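Local structure of chorismate mutase (Paraburkholderia phymatum, 5TS9) at residues A[21-25]-A[73-78]; A[43-49]-A[82-86]. The protein probably catalyses the rearrangement of chorismate to prephenate, as an all-helical chorismate mutase of the type II family. All blocks are in the same frame, centred on the assembly; numbering follows the deposited sequence.

Contact 1: residues A[21-25]-A[73-78]; sequences SMADR and IFSDQV
Around Met-22 and Gln-77, whose CA atoms lie 7.3 Å apart, the helical segments 21-25 and 73-78 approach to 11.2 Å between their axes, with N-to-C directions 42° apart. Gln-77 reaches into this gap and meets Met-22 at about a right angle. The thioether arm runs across the carboxamide, with Met-22 CG 3.3 Å from Gln-77 OE1 and the methyl CE 3.6 Å from Gln-77 NE2. A bend at chi2 (-42°) folds the amide back along its own helix, where NE2 donates to Ile-73 O at 3.1 Å; NE2 also donates to Ala-165 O, while OE1 takes a bond from a water that donates to Met-22 O as well. Both ends of the buried amide are thus held. Beyond it, Arg-25 stretches across with an extended chain, laying one guanidinium face over Gln-77 CB. A second water, in the guanidinium plane, accepts from Arg-25 NH1 and donates to Gln-77 O. No direct hydrogen bond joins the segments, so water supplies the polar links. Met-22 CE packs on Ile-73 CG2 at 4.1 Å. Direct side-chain packing with water-bridged polar groups thus joins two core helices of the all-helical AroQ (type II) chorismate mutase fold.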
# COMPACT_ATOMS: atom_id res chain seq x y z
N SER A 21 -7.39 15.23 -7.12
CA SER A 21 -5.99 15.42 -7.50
C SER A 21 -5.15 14.20 -7.13
O SER A 21 -4.30 13.77 -7.91
CB SER A 21 -5.44 16.70 -6.85
OG SER A 21 -5.60 16.67 -5.44
N MET A 22 -5.39 13.62 -5.95
CA MET A 22 -4.69 12.39 -5.58
C MET A 22 -5.06 11.25 -6.52
O MET A 22 -4.19 10.45 -6.89
CB MET A 22 -5.02 12.00 -4.14
CG MET A 22 -4.48 12.98 -3.10
SD MET A 22 -4.85 12.41 -1.40
CE MET A 22 -4.00 13.68 -0.44
N ALA A 23 -6.34 11.19 -6.95
CA ALA A 23 -6.73 10.17 -7.92
C ALA A 23 -6.01 10.36 -9.25
O ALA A 23 -5.60 9.37 -9.87
CB ALA A 23 -8.24 10.15 -8.11
N ASP A 24 -5.87 11.61 -9.72
CA ASP A 24 -5.11 11.85 -10.95
C ASP A 24 -3.65 11.42 -10.78
O ASP A 24 -3.05 10.85 -11.71
CB ASP A 24 -5.18 13.33 -11.34
CG ASP A 24 -6.59 13.78 -11.68
OD1 ASP A 24 -7.43 12.95 -12.09
OD2 ASP A 24 -6.86 14.99 -11.54
N ARG A 25 -3.07 11.67 -9.60
CA ARG A 25 -1.69 11.24 -9.37
C ARG A 25 -1.60 9.73 -9.35
O ARG A 25 -0.68 9.14 -9.93
CB ARG A 25 -1.17 11.83 -8.05
CG ARG A 25 0.37 11.76 -7.94
CD ARG A 25 0.87 12.06 -6.55
NE ARG A 25 2.32 12.24 -6.59
CZ ARG A 25 3.20 11.24 -6.65
NH1 ARG A 25 2.78 9.99 -6.64
NH2 ARG A 25 4.50 11.51 -6.72
N ILE A 73 1.94 13.18 3.64
CA ILE A 73 1.01 13.12 2.51
C ILE A 73 1.68 12.50 1.29
O ILE A 73 1.09 11.66 0.61
CB ILE A 73 0.46 14.53 2.19
CG1 ILE A 73 -0.49 15.04 3.30
CG2 ILE A 73 -0.24 14.54 0.82
CD1 ILE A 73 -1.83 14.32 3.35
N PHE A 74 2.90 12.92 0.99
CA PHE A 74 3.50 12.41 -0.23
C PHE A 74 4.13 11.04 -0.03
O PHE A 74 4.18 10.27 -1.00
CB PHE A 74 4.48 13.44 -0.80
CG PHE A 74 3.76 14.53 -1.55
CD1 PHE A 74 3.19 15.60 -0.87
CD2 PHE A 74 3.59 14.45 -2.93
CE1 PHE A 74 2.49 16.60 -1.55
CE2 PHE A 74 2.90 15.42 -3.62
CZ PHE A 74 2.34 16.51 -2.93
N SER A 75 4.57 10.69 1.18
CA SER A 75 4.87 9.27 1.44
C SER A 75 3.65 8.42 1.17
O SER A 75 3.73 7.38 0.53
CB SER A 75 5.35 9.05 2.88
OG SER A 75 6.40 9.93 3.24
N ASP A 76 2.48 8.89 1.62
CA ASP A 76 1.24 8.17 1.33
C ASP A 76 0.99 8.08 -0.17
O ASP A 76 0.54 7.05 -0.66
CB ASP A 76 0.06 8.85 2.04
CG ASP A 76 0.08 8.62 3.55
OD1 ASP A 76 0.74 7.62 4.00
OD2 ASP A 76 -0.55 9.41 4.28
N GLN A 77 1.26 9.16 -0.92
CA GLN A 77 1.06 9.14 -2.37
C GLN A 77 1.97 8.13 -3.04
O GLN A 77 1.55 7.45 -3.99
CB GLN A 77 1.33 10.52 -2.99
CG GLN A 77 0.47 11.66 -2.48
CD GLN A 77 -0.99 11.29 -2.31
OE1 GLN A 77 -1.73 11.13 -3.28
NE2 GLN A 77 -1.42 11.19 -1.06
N VAL A 78 3.24 8.06 -2.62
CA VAL A 78 4.13 7.14 -3.33
C VAL A 78 3.81 5.69 -2.97
O VAL A 78 3.89 4.82 -3.83
CB VAL A 78 5.61 7.50 -3.09
CG1 VAL A 78 5.89 8.90 -3.59
CG2 VAL A 78 5.95 7.39 -1.64
O HOH W 1 -2.01 9.54 -5.38
O HOH W 2 0.23 8.49 -6.29

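Contact 2: residues A[43-49]-A[82-86]; sequences VYDGQRE and KEVQY
Val-43 covers one face of the Tyr-86 ring: its CG1 methyl makes a CH-pi contact 3.8 Å from the ring centroid and 15° off the normal, while CB lies over the CE1 side. The Tyr-44 ring carries Gly-46 N over one face, toward the rim, and in the conformer described Glu-49 OE1 lies in plane at its edge; Lys-82 NZ comes to it obliquely, 3.7 Å from Tyr-44 CD1. Arg-168 of the second subunit adds a cation-pi contact to this ring.

Val-43 also turns CG1 to Gln-85 OE1, whose polar partner is Lys-36. The same lysine donates to Val-43 O, tying the loop to helix 16-39. Tyr-86 OH and Tyr-44 N share a water, which accepts from the amide and lies 2.7 Å from Tyr-86 OH.

Lys-82 and Glu-49 arrive from opposite directions. The lysine chain bends at chi3 (-68°) and brings NZ to the syn side of Glu-49 OE1, 2.9 Å away and 22° out of the carboxylate plane, in a salt bridge. In this same conformer, one of two for Glu-49, OE2 takes a weak bond from Asp-45 N. Asp-45 caps the N-terminus of helix 46-59, though its bonds to Gln-47 N and Arg-48 N are weak. Lys-82 NZ thus has two acidic partners, Glu-49 and Glu-79, and with Glu-49 so placed it links the first turn of helix 46-59 to helix 67-95 beside the subunit interface.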
# COMPACT_ATOMS: atom_id res chain seq x y z
N VAL A 43 9.93 -1.77 -9.23
CA VAL A 43 8.95 -0.78 -8.77
C VAL A 43 9.60 0.18 -7.79
O VAL A 43 9.48 1.41 -7.92
CB VAL A 43 7.74 -1.47 -8.13
CG1 VAL A 43 6.81 -0.44 -7.45
CG2 VAL A 43 7.00 -2.29 -9.17
N TYR A 44 10.30 -0.36 -6.80
CA TYR A 44 10.88 0.45 -5.74
C TYR A 44 12.22 1.03 -6.17
O TYR A 44 13.06 0.34 -6.74
CB TYR A 44 11.05 -0.38 -4.47
CG TYR A 44 11.77 0.34 -3.35
CD1 TYR A 44 11.23 1.49 -2.77
CD2 TYR A 44 12.98 -0.12 -2.88
CE1 TYR A 44 11.90 2.15 -1.76
CE2 TYR A 44 13.65 0.53 -1.87
CZ TYR A 44 13.10 1.66 -1.31
OH TYR A 44 13.78 2.29 -0.29
N ASP A 45 12.42 2.32 -5.88
CA ASP A 45 13.70 3.00 -6.09
C ASP A 45 13.89 3.94 -4.90
O ASP A 45 13.33 5.04 -4.89
CB ASP A 45 13.73 3.76 -7.42
CG ASP A 45 15.02 4.58 -7.62
OD1 ASP A 45 15.93 4.55 -6.76
OD2 ASP A 45 15.12 5.25 -8.67
N GLY A 46 14.68 3.50 -3.93
CA GLY A 46 14.80 4.26 -2.69
C GLY A 46 15.29 5.68 -2.90
O GLY A 46 14.77 6.61 -2.29
N GLN A 47 16.28 5.86 -3.77
CA GLN A 47 16.85 7.19 -3.95
C GLN A 47 15.83 8.12 -4.59
O GLN A 47 15.53 9.20 -4.05
CB GLN A 47 18.13 7.12 -4.79
N ARG A 48 15.22 7.70 -5.70
CA ARG A 48 14.22 8.54 -6.35
C ARG A 48 13.04 8.84 -5.44
O ARG A 48 12.56 9.98 -5.40
CB ARG A 48 13.74 7.88 -7.64
N GLU A 49 12.54 7.84 -4.69
CA GLU A 49 11.42 8.11 -3.78
C GLU A 49 11.80 9.12 -2.71
O GLU A 49 10.98 9.94 -2.30
CB GLU A 49 10.93 6.81 -3.15
CG GLU A 49 10.11 5.93 -4.10
CD GLU A 49 9.75 4.57 -3.51
OE1 GLU A 49 9.44 4.49 -2.30
OE2 GLU A 49 9.79 3.58 -4.26
N LYS A 82 2.85 2.73 -5.63
CA LYS A 82 3.49 1.41 -5.69
C LYS A 82 2.47 0.28 -5.51
O LYS A 82 2.59 -0.76 -6.15
CB LYS A 82 4.60 1.31 -4.64
CG LYS A 82 5.69 2.39 -4.83
CD LYS A 82 6.91 2.16 -3.95
CE LYS A 82 6.57 2.36 -2.48
NZ LYS A 82 7.81 2.20 -1.63
N GLU A 83 1.47 0.46 -4.63
CA GLU A 83 0.41 -0.55 -4.48
C GLU A 83 -0.20 -0.91 -5.83
O GLU A 83 -0.40 -2.10 -6.15
CB GLU A 83 -0.67 -0.01 -3.54
CG GLU A 83 -1.89 -0.89 -3.41
CD GLU A 83 -2.88 -0.40 -2.34
OE1 GLU A 83 -3.87 -1.10 -2.09
OE2 GLU A 83 -2.67 0.69 -1.76
N VAL A 84 -0.53 0.09 -6.62
CA VAL A 84 -1.10 -0.16 -7.94
C VAL A 84 -0.06 -0.83 -8.83
O VAL A 84 -0.35 -1.84 -9.49
CB VAL A 84 -1.63 1.14 -8.56
CG1 VAL A 84 -2.08 0.92 -10.00
CG2 VAL A 84 -2.81 1.66 -7.73
N GLN A 85 1.16 -0.30 -8.86
CA GLN A 85 2.18 -0.84 -9.76
C GLN A 85 2.45 -2.32 -9.47
O GLN A 85 2.53 -3.13 -10.39
CB GLN A 85 3.48 -0.05 -9.65
CG GLN A 85 3.42 1.38 -10.15
CD GLN A 85 4.75 2.08 -9.97
OE1 GLN A 85 5.81 1.53 -10.33
NE2 GLN A 85 4.72 3.30 -9.43
N TYR A 86 2.64 -2.68 -8.20
CA TYR A 86 2.95 -4.07 -7.89
C TYR A 86 1.80 -4.99 -8.31
O TYR A 86 2.02 -6.09 -8.81
CB TYR A 86 3.22 -4.25 -6.39
CG TYR A 86 4.59 -3.84 -5.92
CD1 TYR A 86 5.75 -4.43 -6.45
CD2 TYR A 86 4.74 -2.91 -4.90
CE1 TYR A 86 7.01 -4.08 -5.99
CE2 TYR A 86 5.98 -2.54 -4.43
CZ TYR A 86 7.13 -3.13 -4.98
OH TYR A 86 8.38 -2.75 -4.54
O HOH W 3 10.51 -3.28 -6.10

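In the fold
Helix 67-95 takes part in both contacts, and their centres lie 13 Å apart. Contact 1 joins it to helix 16-39 near the centre of the chain, with every touching residue buried. Contact 2 joins it to the loop and first turn of helix 46-59, the next helix along the chain, in a partly buried place that the second subunit reaches. The chemistry follows the setting: contact 1 combines direct packing with water-bridged polar groups, whereas contact 2 adds a direct salt bridge and a CH-pi contact, with one water bridge besides. Their segments alternate along the chain, and both preceding helices meet helix 67-95.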